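Local structure of prophage MuSo2, 43 kDa tail protein (Shewanella oneidensis, 3CDD) at residues F114-L119 against P143-Q148; C105-P110 against Q151-H156; F205-R210 against I246-P251; A283-T288 against I336-P341. The protein probably serves as a trimeric hub protein in the baseplate of a Mu-like prophage tail. All coordinates share one frame; numbering follows the deposited sequence. Where two conformers were deposited one is given.

Contact 1 (F114-L119 against P143-Q148); sequences FNNQTL and PFQRIQ
Phe144 and Leu119 meet on the buried face of this contact, the aromatic ring presenting its edge. CE1 of Phe144 lies 4.2 Å from CB of Leu119, and near the ring plane sit Leu119 N and the Gln117 carbonyl oxygen. The same face carries Phe114 and Ile147, more loosely joined through CD1 and CG2. Helix 119-127 covers Phe114, Leu158 and Leu162 of helix 155-164 lie on Ile147, and Arg166 makes a cation-pi contact with Phe144. The backbones form a small antiparallel ribbon of strands 113-115 and 144-148 in the gp44-like second domain, and both segments turn a corner, at Asn116 and Gln145. Phe114 N donates to Ile147 O at 2.9 Å, and Ile147 N returns a bond to Phe114 O. Beyond the corner Phe144 N reaches Gln117 O at 2.7 Å, nearly straight (171°) although the donor stands above the carbonyl plane. A water accepts from Gln117 N and donates to Phe144 O (2.7 Å) and, weakly, to Phe114 O. The other side faces solvent and is more sparsely packed. There Asn116 and Gln145 run side by side, pointing the same way with amide planes 21° apart, and OD1 of Asn116 touches CG of Gln145 at 3.4 Å. Arg146 starts on the Asn115 face but carries its guanidinium away from the neighbouring strand.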
loop_
_atom_site.group_PDB
_atom_site.type_symbol
_atom_site.label_atom_id
_atom_site.label_comp_id
_atom_site.label_asym_id
_atom_site.label_seq_id
_atom_site.Cartn_x
_atom_site.Cartn_y
_atom_site.Cartn_z
ATOM N N PHE A 114 12.158 -16.721 31.670
ATOM C CA PHE A 114 11.586 -16.378 32.976
ATOM C C PHE A 114 10.925 -17.601 33.597
ATOM O O PHE A 114 10.168 -18.310 32.930
ATOM C CB PHE A 114 10.579 -15.220 32.850
ATOM C CG PHE A 114 11.137 -14.009 32.149
ATOM C CD1 PHE A 114 10.955 -13.837 30.782
ATOM C CD2 PHE A 114 11.871 -13.050 32.855
ATOM C CE1 PHE A 114 11.491 -12.723 30.131
ATOM C CE2 PHE A 114 12.406 -11.938 32.214
ATOM C CZ PHE A 114 12.219 -11.775 30.851
ATOM N N ASN A 115 11.213 -17.828 34.879
ATOM C CA ASN A 115 10.750 -19.008 35.605
ATOM C C ASN A 115 9.772 -18.632 36.698
ATOM O O ASN A 115 10.128 -17.908 37.631
ATOM C CB ASN A 115 11.934 -19.746 36.258
ATOM C CG ASN A 115 13.106 -19.920 35.321
ATOM O OD1 ASN A 115 12.998 -20.583 34.288
ATOM N ND2 ASN A 115 14.242 -19.328 35.678
ATOM N N ASN A 116 8.549 -19.141 36.590
ATOM C CA ASN A 116 7.528 -18.998 37.643
ATOM C C ASN A 116 7.228 -17.536 37.979
ATOM O O ASN A 116 7.033 -17.167 39.138
ATOM C CB ASN A 116 7.922 -19.814 38.889
ATOM C CG ASN A 116 8.071 -21.290 38.582
ATOM O OD1 ASN A 116 7.147 -21.914 38.058
ATOM N ND2 ASN A 116 9.233 -21.867 38.911
ATOM N N GLN A 117 7.195 -16.716 36.932
ATOM C CA GLN A 117 6.986 -15.286 37.052
ATOM C C GLN A 117 5.603 -14.921 36.554
ATOM O O GLN A 117 5.114 -15.484 35.569
ATOM C CB GLN A 117 8.028 -14.530 36.215
ATOM C CG GLN A 117 9.485 -14.804 36.593
ATOM C CD GLN A 117 9.808 -14.344 38.000
ATOM O OE1 GLN A 117 9.754 -13.151 38.295
ATOM N NE2 GLN A 117 10.131 -15.286 38.882
ATOM N N THR A 118 4.972 -13.973 37.239
ATOM C CA THR A 118 3.762 -13.360 36.717
ATOM C C THR A 118 4.086 -12.404 35.560
ATOM O O THR A 118 5.255 -12.050 35.323
ATOM C CB THR A 118 2.982 -12.589 37.810
ATOM O OG1 THR A 118 3.783 -11.505 38.297
ATOM C CG2 THR A 118 2.606 -13.522 38.962
ATOM N N LEU A 119 3.035 -12.005 34.839
ATOM C CA LEU A 119 3.128 -10.982 33.819
ATOM C C LEU A 119 3.758 -9.711 34.373
ATOM O O LEU A 119 4.569 -9.058 33.692
ATOM C CB LEU A 119 1.729 -10.675 33.257
ATOM C CG LEU A 119 1.557 -9.545 32.223
ATOM C CD1 LEU A 119 2.383 -9.810 30.964
ATOM C CD2 LEU A 119 0.082 -9.308 31.883
ATOM N N PRO A 143 1.228 -17.095 37.857
ATOM C CA PRO A 143 2.558 -17.058 37.242
ATOM C C PRO A 143 2.624 -17.926 35.975
ATOM O O PRO A 143 1.778 -18.808 35.794
ATOM C CB PRO A 143 3.471 -17.643 38.342
ATOM C CG PRO A 143 2.538 -18.373 39.285
ATOM C CD PRO A 143 1.279 -17.563 39.253
ATOM N N PHE A 144 3.594 -17.662 35.099
ATOM C CA PHE A 144 3.914 -18.583 34.008
ATOM C C PHE A 144 5.069 -19.488 34.461
ATOM O O PHE A 144 6.110 -18.994 34.940
ATOM C CB PHE A 144 4.341 -17.829 32.751
ATOM C CG PHE A 144 3.270 -16.890 32.176
ATOM C CD1 PHE A 144 3.084 -15.612 32.696
ATOM C CD2 PHE A 144 2.472 -17.295 31.101
ATOM C CE1 PHE A 144 2.107 -14.756 32.166
ATOM C CE2 PHE A 144 1.498 -16.451 30.568
ATOM C CZ PHE A 144 1.323 -15.170 31.092
ATOM N N GLN A 145 4.917 -20.796 34.295
ATOM C CA GLN A 145 5.982 -21.698 34.741
ATOM C C GLN A 145 7.309 -21.427 34.031
ATOM O O GLN A 145 8.327 -21.224 34.686
ATOM C CB GLN A 145 5.599 -23.169 34.614
ATOM C CG GLN A 145 6.464 -24.041 35.525
ATOM C CD GLN A 145 7.000 -25.262 34.834
ATOM O OE1 GLN A 145 6.260 -25.972 34.153
ATOM N NE2 GLN A 145 8.301 -25.530 35.015
ATOM N N ARG A 146 7.292 -21.412 32.700
ATOM C CA ARG A 146 8.492 -21.152 31.913
ATOM C C ARG A 146 8.179 -20.479 30.586
ATOM O O ARG A 146 7.410 -21.004 29.775
ATOM C CB ARG A 146 9.304 -22.428 31.676
ATOM C CG ARG A 146 10.653 -22.163 31.022
ATOM C CD ARG A 146 11.467 -23.430 30.868
ATOM N NE ARG A 146 11.032 -24.238 29.733
ATOM C CZ ARG A 146 11.803 -25.124 29.100
ATOM N NH1 ARG A 146 13.073 -25.323 29.469
ATOM N NH2 ARG A 146 11.303 -25.820 28.083
ATOM N N ILE A 147 8.804 -19.317 30.395
ATOM C CA ILE A 147 8.646 -18.463 29.213
ATOM C C ILE A 147 10.018 -18.239 28.591
ATOM O O ILE A 147 10.928 -17.749 29.248
ATOM C CB ILE A 147 8.036 -17.072 29.590
ATOM C CG1 ILE A 147 6.638 -17.219 30.201
ATOM C CG2 ILE A 147 8.065 -16.068 28.397
ATOM C CD1 ILE A 147 5.593 -17.805 29.277
ATOM N N GLN A 148 10.164 -18.609 27.329
ATOM C CA GLN A 148 11.394 -18.329 26.614
ATOM C C GLN A 148 11.269 -17.164 25.632
ATOM O O GLN A 148 10.328 -17.101 24.835
ATOM C CB GLN A 148 11.886 -19.576 25.901
ATOM C CG GLN A 148 13.014 -20.242 26.638
ATOM C CD GLN A 148 13.121 -21.714 26.325
ATOM O OE1 GLN A 148 12.118 -22.433 26.295
ATOM N NE2 GLN A 148 14.339 -22.178 26.105
HETATM O O HOH W 1 7.851 -17.145 33.958
#

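Contact 2 (C105-P110 against Q151-H156); sequences CSIDYP and QGETPH
Cys105 presses its carbonyl oxygen against Thr154 and Pro155, the N-cap and first residue of helix 155-164. A capping box starts this helix: the Thr154 side chain caps a backbone N just past His156, while Glu157 OE1 bonds back to Thr154 N. Cys105 O lies only 3.0 Å from CB of Thr154 and equally near CD of Pro155, a tight fit in which the carbonyl faces C-H groups. Thr154 CG2, anti to its own carbonyl carbon, also touches Cys105 O, at 3.2 Å. Ser106 CA passes near Glu153 O, and the serine turns its hydroxyl toward the second subunit, where OG is hydrogen-bonded to Ile253 N. Ile107 has the largest share of the contact. Its N donates to Glu153 O at 3.1 Å, in the carbonyl plane. Ile107 CG1, beside the backbone N (chi1 -55°), comes within 3.7 Å of Pro155 CD, and CD1 reaches Thr154 O at 3.4 Å. Val126 of helix 119-127 and Leu158, further along helix 155-164, pack on Ile107, and Glu153 OE2 forms a salt bridge with Arg161. A water donates to both Ile107 O and Glu153 O, 2.8 Å from each.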
loop_
_atom_site.group_PDB
_atom_site.type_symbol
_atom_site.label_atom_id
_atom_site.label_comp_id
_atom_site.label_asym_id
_atom_site.label_seq_id
_atom_site.Cartn_x
_atom_site.Cartn_y
_atom_site.Cartn_z
ATOM N N CYS A 105 12.586 -2.010 20.202
ATOM C CA CYS A 105 13.886 -2.578 20.626
ATOM C C CYS A 105 13.811 -4.030 21.083
ATOM O O CYS A 105 12.730 -4.518 21.427
ATOM C CB CYS A 105 14.485 -1.706 21.731
ATOM S SG CYS A 105 14.753 0.032 21.263
ATOM N N SER A 106 14.962 -4.708 21.090
ATOM C CA SER A 106 15.054 -6.112 21.489
ATOM C C SER A 106 15.145 -6.226 22.999
ATOM O O SER A 106 15.572 -5.284 23.674
ATOM C CB SER A 106 16.287 -6.781 20.867
ATOM O OG SER A 106 16.305 -6.640 19.458
ATOM N N ILE A 107 14.711 -7.369 23.524
ATOM C CA ILE A 107 14.923 -7.714 24.930
ATOM C C ILE A 107 16.333 -8.251 25.079
ATOM O O ILE A 107 16.710 -9.212 24.404
ATOM C CB ILE A 107 13.963 -8.827 25.413
ATOM C CG1 ILE A 107 12.503 -8.443 25.152
ATOM C CG2 ILE A 107 14.206 -9.142 26.904
ATOM C CD1 ILE A 107 11.562 -9.646 24.929
ATOM N N ASP A 108 17.108 -7.619 25.952
ATOM C CA ASP A 108 18.407 -8.150 26.342
ATOM C C ASP A 108 18.365 -8.684 27.779
ATOM O O ASP A 108 18.890 -8.062 28.705
ATOM C CB ASP A 108 19.516 -7.111 26.168
ATOM C CG ASP A 108 20.908 -7.711 26.312
ATOM O OD1 ASP A 108 21.062 -8.780 26.962
ATOM O OD2 ASP A 108 21.863 -7.107 25.774
ATOM N N TYR A 109 17.732 -9.839 27.949
ATOM C CA TYR A 109 17.723 -10.544 29.228
ATOM C C TYR A 109 18.528 -11.828 29.024
ATOM O O TYR A 109 17.990 -12.837 28.560
ATOM C CB TYR A 109 16.281 -10.802 29.690
ATOM C CG TYR A 109 16.164 -11.373 31.091
ATOM C CD1 TYR A 109 16.465 -10.598 32.216
ATOM C CD2 TYR A 109 15.747 -12.696 31.292
ATOM C CE1 TYR A 109 16.362 -11.135 33.510
ATOM C CE2 TYR A 109 15.629 -13.232 32.571
ATOM C CZ TYR A 109 15.942 -12.450 33.674
ATOM O OH TYR A 109 15.839 -12.990 34.936
ATOM N N PRO A 110 19.842 -11.779 29.347
ATOM C CA PRO A 110 20.823 -12.793 28.960
ATOM C C PRO A 110 20.485 -14.253 29.305
ATOM O O PRO A 110 20.821 -15.148 28.518
ATOM C CB PRO A 110 22.104 -12.341 29.676
ATOM C CG PRO A 110 21.671 -11.305 30.661
ATOM C CD PRO A 110 20.469 -10.682 30.107
ATOM N N GLN A 151 13.605 -15.324 19.392
ATOM C CA GLN A 151 14.757 -14.624 18.828
ATOM C C GLN A 151 14.362 -13.219 18.398
ATOM O O GLN A 151 13.520 -13.055 17.505
ATOM C CB GLN A 151 15.302 -15.361 17.599
ATOM C CG GLN A 151 16.077 -16.638 17.852
ATOM C CD GLN A 151 16.689 -17.204 16.564
ATOM O OE1 GLN A 151 16.678 -16.550 15.511
ATOM N NE2 GLN A 151 17.223 -18.417 16.647
ATOM N N GLY A 152 14.978 -12.213 19.022
ATOM C CA GLY A 152 14.796 -10.815 18.611
ATOM C C GLY A 152 13.457 -10.226 19.029
ATOM O O GLY A 152 13.094 -9.117 18.618
ATOM N N GLU A 153 12.725 -10.972 19.851
ATOM C CA GLU A 153 11.456 -10.517 20.397
ATOM C C GLU A 153 11.644 -9.206 21.148
ATOM O O GLU A 153 12.619 -9.031 21.889
ATOM C CB GLU A 153 10.884 -11.571 21.348
ATOM C CG GLU A 153 9.389 -11.392 21.617
ATOM C CD GLU A 153 8.750 -12.600 22.266
ATOM O OE1 GLU A 153 9.436 -13.349 23.026
ATOM O OE2 GLU A 153 7.544 -12.789 22.010
ATOM N N THR A 154 10.711 -8.285 20.942
ATOM C CA THR A 154 10.741 -7.010 21.643
ATOM C C THR A 154 9.979 -7.120 22.983
ATOM O O THR A 154 9.126 -7.994 23.131
ATOM C CB THR A 154 10.113 -5.905 20.752
ATOM O OG1 THR A 154 8.711 -6.149 20.619
ATOM C CG2 THR A 154 10.763 -5.913 19.358
ATOM N N PRO A 155 10.268 -6.223 23.955
ATOM C CA PRO A 155 9.506 -6.197 25.208
ATOM C C PRO A 155 7.980 -6.142 24.999
ATOM O O PRO A 155 7.240 -6.880 25.671
ATOM C CB PRO A 155 10.012 -4.918 25.886
ATOM C CG PRO A 155 11.394 -4.778 25.387
ATOM C CD PRO A 155 11.322 -5.190 23.953
ATOM N N HIS A 156 7.512 -5.314 24.062
ATOM C CA HIS A 156 6.070 -5.294 23.743
ATOM C C HIS A 156 5.502 -6.608 23.192
ATOM O O HIS A 156 4.438 -7.056 23.636
ATOM C CB HIS A 156 5.678 -4.138 22.813
ATOM C CG HIS A 156 4.209 -4.083 22.542
ATOM N ND1 HIS A 156 3.670 -4.367 21.307
ATOM C CD2 HIS A 156 3.162 -3.822 23.361
ATOM C CE1 HIS A 156 2.353 -4.253 21.371
ATOM N NE2 HIS A 156 2.022 -3.920 22.607
HETATM O O HOH W 2 15.187 -10.104 22.176
#

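Contact 3 (F205-R210 against I246-P251); sequences FSWRQR and IGRYRP
Arg210 O is gripped side-on by two nitrogens of Arg250, NE at 2.8 Å and NH2 at 2.9 Å, with the oxygen near the guanidinium plane. This carbonyl belongs to the last residue of a type I beta turn, Trp207 to Arg210, closed by Arg210 N to Trp207 O; the turn follows strand 200-206 and overlaps an ST turn in which Ser206 OG accepts from Arg208 N. Arg250 thus ties the irregular segment 246-251 to the end of the turn; its chain bends at chi3 (63°), which places NE toward the carbonyl. Its NH1 and Arg248 NH1 form salt bridges with acidic residues of the third subunit, Arg250 with Asp101 and Asp104, Arg248 with Asp101. The apolar half centres on Ile246 CD1. Ile246 CD1 makes a CH-pi contact over one face of the Trp207 indole, 3.6 Å from the centroid of the five-membered ring and 19° off its normal. Ile246 CD1 also lies over a face of the Arg210 guanidinium, 3.7 Å from Arg210 CZ, while NH2 of that arginine is held by Glu245 and Asp243. Arg248 approaches the six-membered part of the indole obliquely, NH2 standing 3.5 Å from Trp207 CE3. At the far rim, CH2 of Trp207 touches Gly247 N at 3.6 Å.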
loop_
_atom_site.group_PDB
_atom_site.type_symbol
_atom_site.label_atom_id
_atom_site.label_comp_id
_atom_site.label_asym_id
_atom_site.label_seq_id
_atom_site.Cartn_x
_atom_site.Cartn_y
_atom_site.Cartn_z
ATOM N N PHE A 205 -20.396 0.287 9.675
ATOM C CA PHE A 205 -20.883 -0.962 10.250
ATOM C C PHE A 205 -21.016 -1.960 9.119
ATOM O O PHE A 205 -21.827 -1.780 8.216
ATOM C CB PHE A 205 -22.195 -0.710 11.009
ATOM C CG PHE A 205 -22.073 0.428 12.008
ATOM C CD1 PHE A 205 -21.589 0.195 13.298
ATOM C CD2 PHE A 205 -22.382 1.729 11.635
ATOM C CE1 PHE A 205 -21.429 1.244 14.205
ATOM C CE2 PHE A 205 -22.245 2.794 12.545
ATOM C CZ PHE A 205 -21.762 2.547 13.823
ATOM N N SER A 206 -20.178 -2.994 9.167
ATOM C CA SER A 206 -19.975 -3.864 8.041
ATOM C C SER A 206 -20.122 -5.335 8.388
ATOM O O SER A 206 -19.879 -5.715 9.532
ATOM C CB SER A 206 -18.576 -3.588 7.485
ATOM O OG SER A 206 -18.298 -4.379 6.350
ATOM N N TRP A 207 -20.506 -6.164 7.394
ATOM C CA TRP A 207 -20.387 -7.610 7.494
ATOM C C TRP A 207 -19.311 -8.234 6.581
ATOM O O TRP A 207 -19.258 -9.458 6.483
ATOM C CB TRP A 207 -21.709 -8.307 7.133
ATOM C CG TRP A 207 -22.765 -8.338 8.226
ATOM C CD1 TRP A 207 -22.817 -7.569 9.360
ATOM C CD2 TRP A 207 -23.944 -9.151 8.238
ATOM N NE1 TRP A 207 -23.944 -7.865 10.077
ATOM C CE2 TRP A 207 -24.664 -8.824 9.407
ATOM C CE3 TRP A 207 -24.469 -10.115 7.359
ATOM C CZ2 TRP A 207 -25.874 -9.439 9.740
ATOM C CZ3 TRP A 207 -25.680 -10.721 7.681
ATOM C CH2 TRP A 207 -26.369 -10.383 8.867
ATOM N N ARG A 208 -18.492 -7.436 5.904
ATOM C CA ARG A 208 -17.476 -7.990 4.989
ATOM C C ARG A 208 -16.597 -9.020 5.711
ATOM O O ARG A 208 -16.199 -10.024 5.125
ATOM C CB ARG A 208 -16.597 -6.890 4.363
ATOM C CG ARG A 208 -17.265 -6.092 3.245
ATOM C CD ARG A 208 -16.496 -4.791 2.888
ATOM N NE ARG A 208 -17.337 -3.836 2.146
ATOM C CZ ARG A 208 -17.554 -3.853 0.827
ATOM N NH1 ARG A 208 -16.961 -4.768 0.042
ATOM N NH2 ARG A 208 -18.366 -2.936 0.283
ATOM N N GLN A 209 -16.331 -8.781 6.992
ATOM C CA GLN A 209 -15.428 -9.644 7.752
ATOM C C GLN A 209 -16.143 -10.385 8.865
ATOM O O GLN A 209 -15.507 -10.924 9.760
ATOM C CB GLN A 209 -14.215 -8.851 8.257
ATOM C CG GLN A 209 -13.370 -8.296 7.111
ATOM C CD GLN A 209 -12.254 -7.368 7.573
ATOM O OE1 GLN A 209 -12.502 -6.347 8.229
ATOM N NE2 GLN A 209 -11.010 -7.712 7.214
ATOM N N ARG A 210 -17.475 -10.419 8.776
ATOM C CA ARG A 210 -18.341 -11.100 9.724
ATOM C C ARG A 210 -18.753 -12.437 9.166
ATOM O O ARG A 210 -18.943 -12.577 7.926
ATOM C CB ARG A 210 -19.593 -10.259 10.033
ATOM C CG ARG A 210 -19.322 -8.944 10.808
ATOM C CD ARG A 210 -18.723 -9.201 12.146
ATOM N NE ARG A 210 -19.695 -9.791 13.068
ATOM C CZ ARG A 210 -20.603 -9.093 13.746
ATOM N NH1 ARG A 210 -20.663 -7.774 13.616
ATOM N NH2 ARG A 210 -21.456 -9.712 14.552
ATOM N N ILE A 246 -25.105 -12.868 12.691
ATOM C CA ILE A 246 -24.987 -13.012 11.239
ATOM C C ILE A 246 -25.968 -14.057 10.746
ATOM O O ILE A 246 -25.694 -15.250 10.851
ATOM C CB ILE A 246 -23.533 -13.387 10.818
ATOM C CG1 ILE A 246 -22.500 -12.434 11.446
ATOM C CG2 ILE A 246 -23.382 -13.464 9.287
ATOM C CD1 ILE A 246 -22.883 -10.945 11.482
ATOM N N GLY A 247 -27.095 -13.607 10.189
ATOM C CA GLY A 247 -28.221 -14.497 9.882
ATOM C C GLY A 247 -28.290 -15.150 8.511
ATOM O O GLY A 247 -29.343 -15.645 8.111
ATOM N N ARG A 248 -27.169 -15.145 7.797
ATOM C CA ARG A 248 -27.019 -15.803 6.505
ATOM C C ARG A 248 -25.895 -16.801 6.691
ATOM O O ARG A 248 -25.007 -16.574 7.498
ATOM C CB ARG A 248 -26.576 -14.748 5.467
ATOM C CG ARG A 248 -26.483 -15.208 4.041
ATOM C CD ARG A 248 -25.601 -14.281 3.194
ATOM N NE ARG A 248 -25.739 -12.933 3.667
ATOM C CZ ARG A 248 -24.875 -11.952 3.489
ATOM N NH1 ARG A 248 -23.762 -12.111 2.784
ATOM N NH2 ARG A 248 -25.167 -10.790 4.026
ATOM N N TYR A 249 -25.913 -17.885 5.927
ATOM C CA TYR A 249 -24.841 -18.876 5.938
ATOM C C TYR A 249 -23.539 -18.259 5.433
ATOM O O TYR A 249 -23.394 -17.973 4.236
ATOM C CB TYR A 249 -25.252 -20.059 5.066
ATOM C CG TYR A 249 -24.190 -21.112 4.854
ATOM C CD1 TYR A 249 -23.870 -22.034 5.867
ATOM C CD2 TYR A 249 -23.534 -21.229 3.622
ATOM C CE1 TYR A 249 -22.904 -23.009 5.666
ATOM C CE2 TYR A 249 -22.569 -22.205 3.418
ATOM C CZ TYR A 249 -22.265 -23.097 4.439
ATOM O OH TYR A 249 -21.312 -24.073 4.227
ATOM N N ARG A 250 -22.604 -18.031 6.356
ATOM C CA ARG A 250 -21.297 -17.478 6.013
ATOM C C ARG A 250 -20.228 -18.178 6.854
ATOM O O ARG A 250 -19.869 -17.675 7.924
ATOM C CB ARG A 250 -21.273 -15.943 6.259
ATOM C CG ARG A 250 -21.833 -15.096 5.116
ATOM C CD ARG A 250 -21.886 -13.584 5.436
ATOM N NE ARG A 250 -20.563 -12.993 5.672
ATOM C CZ ARG A 250 -19.704 -12.620 4.716
ATOM N NH1 ARG A 250 -19.987 -12.766 3.408
ATOM N NH2 ARG A 250 -18.544 -12.091 5.057
ATOM N N PRO A 251 -19.757 -19.366 6.409
ATOM C CA PRO A 251 -18.755 -20.086 7.180
ATOM C C PRO A 251 -17.302 -19.644 6.979
ATOM O O PRO A 251 -16.878 -19.374 5.852
ATOM C CB PRO A 251 -18.926 -21.528 6.693
ATOM C CG PRO A 251 -19.361 -21.388 5.281
ATOM C CD PRO A 251 -20.170 -20.129 5.205
#

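Contact 4 (A283-T288 against I336-P341); sequences AEYTVT and ISVVRP
Val287 and Ile336 are brought together by their torsions: chi1 of Val287 (-59°) sets CG1 anti to the carbonyl carbon, which leaves CG2 between the backbone N and that carbon, and chi2 of Ile336, away from a staggered value at 135°, places CD1 against it. Val287 CG2 and Ile336 CD1 meet at 3.5 Å, the side chains crossing at about a right angle, and Trp299 packs on both residues. The backbones belong to antiparallel strands of the GpP fourth domain; the axes of 283-288 and 336-339 approach to 4.7 Å, with 146° between their N-to-C directions. Tyr285 and Ile336 form a hydrogen-bonded pair, N to O at 2.8 Å in both directions and almost straight. Val338 N donates to Ala283 O at 3.0 Å, nearly along the C=O axis. Next to this bond CG2 of Val338 packs on Ala283 CB (3.9 Å) and at the edge of the Tyr285 ring, 4.0 Å from CE1. The tyrosine hydroxyl is held by Asp309. On the other face Glu284 and Ser337 form a non-hydrogen-bonded pair; CG of Glu284 comes within 4.2 Å of Ser337 CA while OE1 makes a salt bridge with Arg202. The chemistry therefore divides by face, apolar around Tyr285 and Ile336, polar around Glu284 and Ser337, with the backbone bonds as the common seam.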
loop_
_atom_site.group_PDB
_atom_site.type_symbol
_atom_site.label_atom_id
_atom_site.label_comp_id
_atom_site.label_asym_id
_atom_site.label_seq_id
_atom_site.Cartn_x
_atom_site.Cartn_y
_atom_site.Cartn_z
ATOM N N ALA A 283 -17.163 3.769 15.177
ATOM C CA ALA A 283 -17.939 4.978 15.439
ATOM C C ALA A 283 -17.009 6.018 16.074
ATOM O O ALA A 283 -16.340 5.728 17.063
ATOM C CB ALA A 283 -19.126 4.688 16.350
ATOM N N GLU A 284 -16.974 7.213 15.492
ATOM C CA GLU A 284 -16.063 8.279 15.916
ATOM C C GLU A 284 -16.823 9.569 16.069
ATOM O O GLU A 284 -17.435 10.043 15.099
ATOM C CB GLU A 284 -14.955 8.500 14.870
ATOM C CG GLU A 284 -13.966 7.392 14.834
ATOM C CD GLU A 284 -12.821 7.614 13.862
ATOM O OE1 GLU A 284 -12.792 8.634 13.119
ATOM O OE2 GLU A 284 -11.939 6.735 13.863
ATOM N N TYR A 285 -16.726 10.142 17.267
ATOM C CA TYR A 285 -17.431 11.344 17.652
ATOM C C TYR A 285 -16.469 12.507 17.805
ATOM O O TYR A 285 -15.537 12.442 18.579
ATOM C CB TYR A 285 -18.218 11.104 18.977
ATOM C CG TYR A 285 -19.415 10.180 18.735
ATOM C CD1 TYR A 285 -19.275 8.790 18.745
ATOM C CD2 TYR A 285 -20.647 10.707 18.411
ATOM C CE1 TYR A 285 -20.380 7.937 18.461
ATOM C CE2 TYR A 285 -21.750 9.880 18.149
ATOM C CZ TYR A 285 -21.604 8.508 18.166
ATOM O OH TYR A 285 -22.697 7.731 17.878
ATOM N N THR A 286 -16.749 13.585 17.091
ATOM C CA THR A 286 -15.964 14.804 17.159
ATOM C C THR A 286 -16.670 15.742 18.137
ATOM O O THR A 286 -17.845 16.100 17.937
ATOM C CB THR A 286 -15.895 15.456 15.788
ATOM O OG1 THR A 286 -15.297 14.540 14.834
ATOM C CG2 THR A 286 -15.130 16.767 15.842
ATOM N N VAL A 287 -15.941 16.140 19.189
ATOM C CA VAL A 287 -16.425 17.107 20.163
ATOM C C VAL A 287 -15.497 18.337 20.191
ATOM O O VAL A 287 -14.336 18.273 19.731
ATOM C CB VAL A 287 -16.573 16.463 21.592
ATOM C CG1 VAL A 287 -17.565 15.259 21.540
ATOM C CG2 VAL A 287 -15.234 16.005 22.143
ATOM N N THR A 288 -16.016 19.441 20.729
ATOM C CA THR A 288 -15.264 20.664 20.914
ATOM C C THR A 288 -14.473 20.595 22.229
ATOM O O THR A 288 -15.019 20.219 23.269
ATOM C CB THR A 288 -16.210 21.908 20.893
ATOM O OG1 THR A 288 -16.667 22.141 19.555
ATOM C CG2 THR A 288 -15.491 23.180 21.373
ATOM N N ILE A 336 -13.308 11.041 19.441
ATOM C CA ILE A 336 -13.428 9.920 20.367
ATOM C C ILE A 336 -13.937 8.710 19.569
ATOM O O ILE A 336 -15.026 8.758 19.019
ATOM C CB ILE A 336 -14.380 10.294 21.504
ATOM C CG1 ILE A 336 -13.858 11.548 22.225
ATOM C CG2 ILE A 336 -14.592 9.153 22.499
ATOM C CD1 ILE A 336 -15.003 12.492 22.435
ATOM N N SER A 337 -13.086 7.688 19.462
ATOM C CA SER A 337 -13.416 6.404 18.850
ATOM C C SER A 337 -13.974 5.460 19.922
ATOM O O SER A 337 -13.275 5.156 20.901
ATOM C CB SER A 337 -12.143 5.804 18.270
ATOM O OG SER A 337 -12.379 4.592 17.585
ATOM N N VAL A 338 -15.214 5.000 19.763
ATOM C CA VAL A 338 -15.871 4.191 20.804
ATOM C C VAL A 338 -16.190 2.790 20.301
ATOM O O VAL A 338 -16.485 2.597 19.126
ATOM C CB VAL A 338 -17.176 4.825 21.310
ATOM C CG1 VAL A 338 -16.900 6.125 22.072
ATOM C CG2 VAL A 338 -18.173 5.044 20.127
ATOM N N VAL A 339 -16.114 1.816 21.200
ATOM C CA VAL A 339 -16.361 0.412 20.848
ATOM C C VAL A 339 -17.293 -0.187 21.901
ATOM O O VAL A 339 -17.381 0.352 23.020
ATOM C CB VAL A 339 -15.035 -0.403 20.770
ATOM C CG1 VAL A 339 -14.109 0.132 19.637
ATOM C CG2 VAL A 339 -14.282 -0.373 22.145
ATOM N N ARG A 340 -17.993 -1.270 21.543
ATOM C CA ARG A 340 -18.766 -2.046 22.518
ATOM C C ARG A 340 -17.812 -2.539 23.600
ATOM O O ARG A 340 -16.748 -3.083 23.288
ATOM C CB ARG A 340 -19.513 -3.220 21.851
ATOM N N PRO A 341 -18.174 -2.311 24.877
ATOM C CA PRO A 341 -17.257 -2.442 26.002
ATOM C C PRO A 341 -16.713 -3.838 26.198
ATOM O O PRO A 341 -15.730 -3.997 26.924
ATOM C CB PRO A 341 -18.116 -2.066 27.220
ATOM C CG PRO A 341 -19.257 -1.308 26.675
ATOM C CD PRO A 341 -19.519 -1.913 25.321
HETATM O O HOH W 3 -14.739 2.902 16.972
HETATM O O HOH W 4 -12.466 4.667 15.152
#

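Contacts 1 and 2 lie in one domain, their centres 16 Å apart, and touch where the rings of Phe114 and Tyr109 stack, CE2 to CE2 at 3.5 Å. Along the chain, both segments of contact 1 fall between those of contact 2. Contacts 3 and 4 adjoin through neighbouring strands 200-206 and 281-288, with Phe205 CZ 4.2 Å from Ala283 CB. Within a chain, contacts 2 and 3 are 39 Å apart between centres, yet the trimer brings them together: Cys105 packs on Arg250, and Asp108 on Tyr249, of another subunit. Contact 4 stays about 17 Å from contacts 1 and 2 at nearest atoms, across the chain's centre.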